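PDB 4YO1: DegQ from Legionella pneumophila, which probably acts as a periplasmic serine endopeptidase of the HtrA family, with a trypsin-like protease domain followed here by a single PDZ domain. Local coordinates for residues I87-D92 and T122-L127; R114-D119 and V126-A131. The protein carries 1 engineered substitution. All coordinates share one frame; numbering follows the deposited sequence.

Contact 1. Residues I87-D92 and T122-L127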
ATOM      1  N   ILE A  87      30.523 -11.941  -1.463  1.00 71.10           N
ATOM      2  CA  ILE A  87      29.639 -12.058  -2.612  1.00 67.92           C
ATOM      3  C   ILE A  87      28.280 -11.389  -2.387  1.00 65.55           C
ATOM      4  O   ILE A  87      27.599 -11.626  -1.387  1.00 63.44           O
ATOM      5  CB  ILE A  87      29.530 -13.535  -3.092  1.00 88.72           C
ATOM      6  CG1 ILE A  87      30.875 -14.012  -3.632  1.00 89.60           C
ATOM      7  CG2 ILE A  87      28.421 -13.730  -4.117  1.00 86.09           C
ATOM      8  CD1 ILE A  87      30.920 -15.490  -3.868  1.00 91.16           C
ATOM      9  N   ILE A  88      27.920 -10.502  -3.310  1.00 66.27           N
ATOM     10  CA  ILE A  88      26.651  -9.794  -3.229  1.00 65.49           C
ATOM     11  C   ILE A  88      25.872  -9.974  -4.523  1.00 64.14           C
ATOM     12  O   ILE A  88      26.449 -10.201  -5.588  1.00 64.42           O
ATOM     13  CB  ILE A  88      26.815  -8.266  -2.898  1.00 64.86           C
ATOM     14  CG1 ILE A  88      26.580  -7.402  -4.135  1.00 65.80           C
ATOM     15  CG2 ILE A  88      28.172  -7.954  -2.253  1.00 65.89           C
ATOM     16  CD1 ILE A  88      25.237  -6.710  -4.135  1.00 64.39           C
ATOM     17  N   ILE A  89      24.554  -9.872  -4.417  1.00 63.29           N
ATOM     18  CA  ILE A  89      23.673  -9.980  -5.566  1.00 62.14           C
ATOM     19  C   ILE A  89      22.788  -8.740  -5.686  1.00 61.52           C
ATOM     20  O   ILE A  89      22.343  -8.172  -4.687  1.00 62.17           O
ATOM     21  CB  ILE A  89      22.809 -11.241  -5.470  1.00 61.46           C
ATOM     22  CG1 ILE A  89      21.798 -11.300  -6.616  1.00 60.45           C
ATOM     23  CG2 ILE A  89      22.100 -11.279  -4.140  1.00 61.43           C
ATOM     24  CD1 ILE A  89      20.950 -12.544  -6.613  1.00 59.38           C
ATOM     25  N   THR A  90      22.558  -8.311  -6.918  1.00 60.71           N
ATOM     26  CA  THR A  90      21.755  -7.138  -7.189  1.00 60.29           C
ATOM     27  C   THR A  90      21.098  -7.356  -8.546  1.00 61.17           C
ATOM     28  O   THR A  90      21.224  -8.435  -9.122  1.00 61.08           O
ATOM     29  CB  THR A  90      22.634  -5.861  -7.175  1.00 46.99           C
ATOM     30  OG1 THR A  90      21.873  -4.735  -7.630  1.00 46.56           O
ATOM     31  CG2 THR A  90      23.856  -6.045  -8.059  1.00 48.38           C
ATOM     32  N   ASN A  91      20.393  -6.354  -9.058  1.00 63.16           N
ATOM     33  CA  ASN A  91      19.737  -6.508 -10.347  1.00 66.20           C
ATOM     34  C   ASN A  91      20.717  -6.408 -11.504  1.00 68.40           C
ATOM     35  O   ASN A  91      21.772  -5.782 -11.383  1.00 69.03           O
ATOM     36  CB  ASN A  91      18.582  -5.520 -10.510  1.00 69.82           C
ATOM     37  CG  ASN A  91      17.230  -6.158 -10.238  1.00 71.91           C
ATOM     38  OD1 ASN A  91      17.135  -7.173  -9.544  1.00 70.33           O
ATOM     39  ND2 ASN A  91      16.175  -5.568 -10.795  1.00 74.28           N
ATOM     40  N   ASP A  92      20.366  -7.037 -12.621  1.00 70.43           N
ATOM     41  CA  ASP A  92      21.277  -7.134 -13.754  1.00 74.82           C
ATOM     42  C   ASP A  92      21.352  -5.839 -14.537  1.00 77.64           C
ATOM     43  O   ASP A  92      22.410  -5.465 -15.038  1.00 80.30           O
ATOM     44  CB  ASP A  92      20.864  -8.268 -14.692  1.00 75.26           C
ATOM     45  CG  ASP A  92      21.959  -8.636 -15.672  1.00 78.27           C
ATOM     46  OD1 ASP A  92      23.138  -8.358 -15.361  1.00 79.54           O
ATOM     47  OD2 ASP A  92      21.644  -9.196 -16.748  1.00 79.41           O
ATOM     48  N   THR A 122      16.292 -13.526 -15.334  1.00 54.37           N
ATOM     49  CA  THR A 122      15.832 -13.270 -13.968  1.00 50.35           C
ATOM     50  C   THR A 122      16.187 -11.852 -13.509  1.00 52.99           C
ATOM     51  O   THR A 122      15.857 -11.458 -12.387  1.00 52.38           O
ATOM     52  CB  THR A 122      16.428 -14.272 -12.949  1.00 44.97           C
ATOM     53  OG1 THR A 122      17.845 -14.080 -12.865  1.00 45.71           O
ATOM     54  CG2 THR A 122      16.132 -15.699 -13.353  1.00 42.74           C
ATOM     55  N   ASP A 123      16.856 -11.098 -14.381  1.00 55.64           N
ATOM     56  CA  ASP A 123      17.403  -9.784 -14.041  1.00 56.40           C
ATOM     57  C   ASP A 123      18.251  -9.836 -12.781  1.00 52.89           C
ATOM     58  O   ASP A 123      18.040  -9.071 -11.844  1.00 53.77           O
ATOM     59  CB  ASP A 123      16.304  -8.728 -13.899  1.00 59.82           C
ATOM     60  CG  ASP A 123      16.868  -7.313 -13.762  1.00 64.53           C
ATOM     61  OD1 ASP A 123      18.015  -7.081 -14.207  1.00 66.67           O
ATOM     62  OD2 ASP A 123      16.174  -6.436 -13.203  1.00 65.64           O
ATOM     63  N   LEU A 124      19.213 -10.743 -12.760  1.00 49.22           N
ATOM     64  CA  LEU A 124      20.069 -10.876 -11.599  1.00 46.27           C
ATOM     65  C   LEU A 124      21.527 -10.817 -12.015  1.00 46.02           C
ATOM     66  O   LEU A 124      21.881 -11.203 -13.129  1.00 46.52           O
ATOM     67  CB  LEU A 124      19.779 -12.186 -10.856  1.00 46.64           C
ATOM     68  CG  LEU A 124      18.421 -12.305 -10.155  1.00 46.48           C
ATOM     69  CD1 LEU A 124      18.179 -13.724  -9.636  1.00 45.44           C
ATOM     70  CD2 LEU A 124      18.310 -11.290  -9.023  1.00 46.50           C
ATOM     71  N   ALA A 125      22.366 -10.324 -11.115  1.00 46.15           N
ATOM     72  CA  ALA A 125      23.790 -10.253 -11.370  1.00 50.63           C
ATOM     73  C   ALA A 125      24.567 -10.458 -10.076  1.00 50.60           C
ATOM     74  O   ALA A 125      24.062 -10.162  -8.988  1.00 46.97           O
ATOM     75  CB  ALA A 125      24.142  -8.926 -12.007  1.00 53.87           C
ATOM     76  N   VAL A 126      25.788 -10.976 -10.201  1.00 53.40           N
ATOM     77  CA  VAL A 126      26.594 -11.311  -9.035  1.00 55.85           C
ATOM     78  C   VAL A 126      27.879 -10.497  -9.016  1.00 60.33           C
ATOM     79  O   VAL A 126      28.558 -10.373 -10.037  1.00 63.59           O
ATOM     80  CB  VAL A 126      26.984 -12.799  -9.026  1.00 56.70           C
ATOM     81  CG1 VAL A 126      27.685 -13.145  -7.722  1.00 57.56           C
ATOM     82  CG2 VAL A 126      25.762 -13.678  -9.230  1.00 54.82           C
ATOM     83  N   LEU A 127      28.215  -9.943  -7.855  1.00 60.58           N
ATOM     84  CA  LEU A 127      29.426  -9.144  -7.721  1.00 64.16           C
ATOM     85  C   LEU A 127      30.294  -9.691  -6.596  1.00 67.78           C
ATOM     86  O   LEU A 127      29.785 -10.277  -5.639  1.00 67.05           O
ATOM     87  CB  LEU A 127      29.076  -7.682  -7.430  1.00 63.08           C
ATOM     88  CG  LEU A 127      27.974  -7.003  -8.249  1.00 60.11           C
ATOM     89  CD1 LEU A 127      27.670  -5.635  -7.683  1.00 59.50           C
ATOM     90  CD2 LEU A 127      28.336  -6.895  -9.715  1.00 60.97           C
TER
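I88 and L127 face each other as an antiparallel hydrogen-bonded pair, I88 N to L127 O at 3.0 Å and L127 N back to I88 O at 2.9 Å, both close to straight. Two residues on, T90 and A125 make the same reciprocal pair. Between them I89 and V126 form the non-hydrogen-bonded pair, where I89 CA leans on A125 O through a CA-H...O contact. On one face the side chains of I88 and L127 run side by side, and L127 CD1 reaches across to T90 CG2 at 3.9 Å; T90 OG1 turns to S77 O. The other face carries I89 and V126; the extended chain of I89 ends with CD1 against L124 CD2 (3.8 Å), and I87 CG2 meets V126 CG1. V126 and L124 also pack on I246 and V242 of helix 236-249. These are neighbouring strands of the first six-stranded antiparallel barrel of the trypsin-like double-barrel fold, and at this end of the pair, just before strand 124-128 begins, sits D123, the predicted charge-relay aspartate. D123 OD1 receives a weak, bent bond from D92 N (2.8 Å) and a further one from H93 N, while D123 O takes a second weak bond from D92 N. The side chain of N91 crosses that of D123 at about a right angle, amide and carboxylate planes 57° apart; N91 ND2 lies close to D123 OD2, but not in hydrogen-bonding geometry. D92 CB sits beside D123 OD1 and 3.5 Å from L124 O. D92 CG, anti to the backbone N (chi1 -165°), passes L124 O at 3.6 Å. At the tip the carboxylate divides its work: D92 OD1 rests on A125 CB at 3.5 Å, and D92 OD2 forms a salt bridge with R96.

Contact 2. Residues R114-D119 and V126-A131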
ATOM      1  N   ARG A 114      33.620  -6.376  -8.347  1.00 88.34           N
ATOM      2  CA  ARG A 114      34.003  -7.107  -9.541  1.00 90.02           C
ATOM      3  C   ARG A 114      32.814  -7.954 -10.005  1.00 86.29           C
ATOM      4  O   ARG A 114      32.382  -8.866  -9.298  1.00 85.57           O
ATOM      5  CB  ARG A 114      35.229  -7.982  -9.238  1.00 93.66           C
ATOM      6  CG  ARG A 114      35.796  -8.729 -10.432  1.00 97.60           C
ATOM      7  CD  ARG A 114      37.194  -9.281 -10.152  1.00102.69           C
ATOM      8  NE  ARG A 114      37.209 -10.310  -9.116  1.00103.48           N
ATOM      9  CZ  ARG A 114      37.030 -11.607  -9.352  1.00104.73           C
ATOM     10  NH1 ARG A 114      36.811 -12.031 -10.589  1.00105.44           N
ATOM     11  NH2 ARG A 114      37.063 -12.480  -8.351  1.00104.85           N
ATOM     12  N   LEU A 115      32.270  -7.639 -11.179  1.00 83.39           N
ATOM     13  CA  LEU A 115      31.151  -8.407 -11.722  1.00 79.60           C
ATOM     14  C   LEU A 115      31.594  -9.810 -12.117  1.00 79.68           C
ATOM     15  O   LEU A 115      32.235  -9.999 -13.153  1.00 82.24           O
ATOM     16  CB  LEU A 115      30.521  -7.710 -12.932  1.00 78.98           C
ATOM     17  CG  LEU A 115      29.430  -8.507 -13.667  1.00 77.58           C
ATOM     18  CD1 LEU A 115      28.172  -8.646 -12.827  1.00 74.30           C
ATOM     19  CD2 LEU A 115      29.091  -7.895 -15.016  1.00 78.59           C
ATOM     20  N   ILE A 116      31.257 -10.790 -11.284  1.00 76.51           N
ATOM     21  CA  ILE A 116      31.539 -12.179 -11.602  1.00 75.77           C
ATOM     22  C   ILE A 116      30.693 -12.590 -12.804  1.00 72.91           C
ATOM     23  O   ILE A 116      31.151 -13.318 -13.686  1.00 73.56           O
ATOM     24  CB  ILE A 116      31.263 -13.093 -10.394  1.00 75.32           C
ATOM     25  CG1 ILE A 116      32.124 -12.666  -9.199  1.00 77.11           C
ATOM     26  CG2 ILE A 116      31.525 -14.548 -10.748  1.00 76.67           C
ATOM     27  CD1 ILE A 116      31.961 -13.549  -7.979  1.00 76.39           C
ATOM     28  N   GLY A 117      29.467 -12.082 -12.847  1.00 70.16           N
ATOM     29  CA  GLY A 117      28.562 -12.378 -13.939  1.00 68.87           C
ATOM     30  C   GLY A 117      27.146 -11.971 -13.596  1.00 65.54           C
ATOM     31  O   GLY A 117      26.868 -11.490 -12.490  1.00 64.40           O
ATOM     32  N   GLY A 118      26.242 -12.167 -14.546  1.00 61.24           N
ATOM     33  CA  GLY A 118      24.866 -11.756 -14.369  1.00 57.80           C
ATOM     34  C   GLY A 118      23.951 -12.534 -15.281  1.00 58.28           C
ATOM     35  O   GLY A 118      24.397 -13.126 -16.262  1.00 60.58           O
ATOM     36  N   ASP A 119      22.666 -12.531 -14.955  1.00 57.32           N
ATOM     37  CA  ASP A 119      21.681 -13.269 -15.722  1.00 58.88           C
ATOM     38  C   ASP A 119      20.588 -12.309 -16.179  1.00 61.21           C
ATOM     39  O   ASP A 119      20.117 -11.490 -15.394  1.00 61.61           O
ATOM     40  CB  ASP A 119      21.101 -14.376 -14.856  1.00 57.00           C
ATOM     41  CG  ASP A 119      19.984 -15.104 -15.530  1.00 57.22           C
ATOM     42  OD1 ASP A 119      20.128 -15.444 -16.719  1.00 59.61           O
ATOM     43  OD2 ASP A 119      18.957 -15.336 -14.869  1.00 56.17           O
ATOM     44  N   VAL A 126      25.788 -10.976 -10.201  1.00 53.40           N
ATOM     45  CA  VAL A 126      26.594 -11.311  -9.035  1.00 55.85           C
ATOM     46  C   VAL A 126      27.879 -10.497  -9.016  1.00 60.33           C
ATOM     47  O   VAL A 126      28.558 -10.373 -10.037  1.00 63.59           O
ATOM     48  CB  VAL A 126      26.984 -12.799  -9.026  1.00 56.70           C
ATOM     49  CG1 VAL A 126      27.685 -13.145  -7.722  1.00 57.56           C
ATOM     50  CG2 VAL A 126      25.762 -13.678  -9.230  1.00 54.82           C
ATOM     51  N   LEU A 127      28.215  -9.943  -7.855  1.00 60.58           N
ATOM     52  CA  LEU A 127      29.426  -9.144  -7.721  1.00 64.16           C
ATOM     53  C   LEU A 127      30.294  -9.691  -6.596  1.00 67.78           C
ATOM     54  O   LEU A 127      29.785 -10.277  -5.639  1.00 67.05           O
ATOM     55  CB  LEU A 127      29.076  -7.682  -7.430  1.00 63.08           C
ATOM     56  CG  LEU A 127      27.974  -7.003  -8.249  1.00 60.11           C
ATOM     57  CD1 LEU A 127      27.670  -5.635  -7.683  1.00 59.50           C
ATOM     58  CD2 LEU A 127      28.336  -6.895  -9.715  1.00 60.97           C
ATOM     59  N   LYS A 128      31.605  -9.501  -6.706  1.00 72.11           N
ATOM     60  CA  LYS A 128      32.503  -9.935  -5.644  1.00 74.38           C
ATOM     61  C   LYS A 128      33.145  -8.744  -4.958  1.00 74.62           C
ATOM     62  O   LYS A 128      33.449  -7.736  -5.585  1.00 74.22           O
ATOM     63  CB  LYS A 128      33.571 -10.910  -6.158  1.00 78.73           C
ATOM     64  CG  LYS A 128      34.241 -11.724  -5.047  1.00 81.73           C
ATOM     65  CD  LYS A 128      35.221 -12.747  -5.603  1.00 85.46           C
ATOM     66  CE  LYS A 128      35.735 -13.685  -4.516  1.00 88.07           C
ATOM     67  NZ  LYS A 128      36.477 -14.848  -5.097  1.00 90.37           N
ATOM     68  N   ILE A 129      33.328  -8.875  -3.653  1.00 75.74           N
ATOM     69  CA  ILE A 129      33.964  -7.853  -2.850  1.00 79.51           C
ATOM     70  C   ILE A 129      35.179  -8.498  -2.179  1.00 85.15           C
ATOM     71  O   ILE A 129      35.092  -9.609  -1.646  1.00 84.29           O
ATOM     72  CB  ILE A 129      32.950  -7.238  -1.830  1.00 75.64           C
ATOM     73  CG1 ILE A 129      32.758  -5.741  -2.086  1.00 75.24           C
ATOM     74  CG2 ILE A 129      33.364  -7.475  -0.388  1.00 78.22           C
ATOM     75  CD1 ILE A 129      31.958  -5.421  -3.328  1.00 72.80           C
ATOM     76  N   ASP A 130      36.326  -7.831  -2.265  1.00 92.57           N
ATOM     77  CA  ASP A 130      37.549  -8.342  -1.654  1.00 98.88           C
ATOM     78  C   ASP A 130      37.750  -7.697  -0.291  1.00103.52           C
ATOM     79  O   ASP A 130      38.717  -6.970  -0.071  1.00106.83           O
ATOM     80  CB  ASP A 130      38.763  -8.123  -2.563  1.00103.39           C
ATOM     81  CG  ASP A 130      38.863  -9.169  -3.663  1.00103.02           C
ATOM     82  OD1 ASP A 130      38.169 -10.206  -3.567  1.00100.84           O
ATOM     83  OD2 ASP A 130      39.640  -8.964  -4.621  1.00105.40           O
ATOM     84  N   ALA A 131      36.815  -7.971   0.615  1.00102.89           N
ATOM     85  CA  ALA A 131      36.830  -7.393   1.952  1.00106.14           C
ATOM     86  C   ALA A 131      36.391  -8.391   3.022  1.00106.57           C
ATOM     87  O   ALA A 131      35.841  -9.452   2.717  1.00103.80           O
ATOM     88  CB  ALA A 131      35.949  -6.163   1.995  1.00104.31           C
TER
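V126 O faces two successive backbone N-H groups of the other strand, I116 N at 3.0 Å and G117 N at 3.4 Å; both bonds are weak, the first bent and the second long but nearly straight. L115 CD1 lies next to the same oxygen. V126 N answers with a nearly linear bond to G117 O. At the other end R114 and K128 exchange a reciprocal pair of backbone hydrogen bonds, K128 N reaching R114 O at 2.8 Å. Their side chains lie alongside one another, pointing the same way: K128 is fully extended, whereas R114 bends at chi3 (65°) and sets NH2 obliquely beside K128 CD. R114 NH2 and K128 NZ are then 4.1 Å apart, two like charges that would be expected to repel mildly. I116 crosses K128 at an angle, I116 CD1 against K128 CB at 3.6 Å, and also packs on I246 of helix 236-249. L115 lies on the face opposite R114 and K128, where L115 CD1 touches L127 CD2 (3.6 Å). With helix-like torsions at I116 (-67°/-37°), the extra residue shifts the register by one, a classic beta bulge in the hairpin of strands 110-119 and 124-128.

Contacts 1 and 2 lie along the two edges of one strand: 124-128 is bonded to 87-91 in contact 1 and to 110-119 in contact 2, with V126 and L127 in both, and their centres are about 8 Å apart. A125 CB packs on G118 CA at 3.8 Å, joining the two. Nearby, D119 OD2 bonds T122 OG1, in the turn leading to D123. The predicted catalytic site lies at the D123 end of contact 1: the N91 side chain comes within about 3 Å of that of H93 and about 4 Å of that of A202, the engineered residue at the predicted charge-relay position. A cadmium ion lies about 8 Å from the D92 side chain.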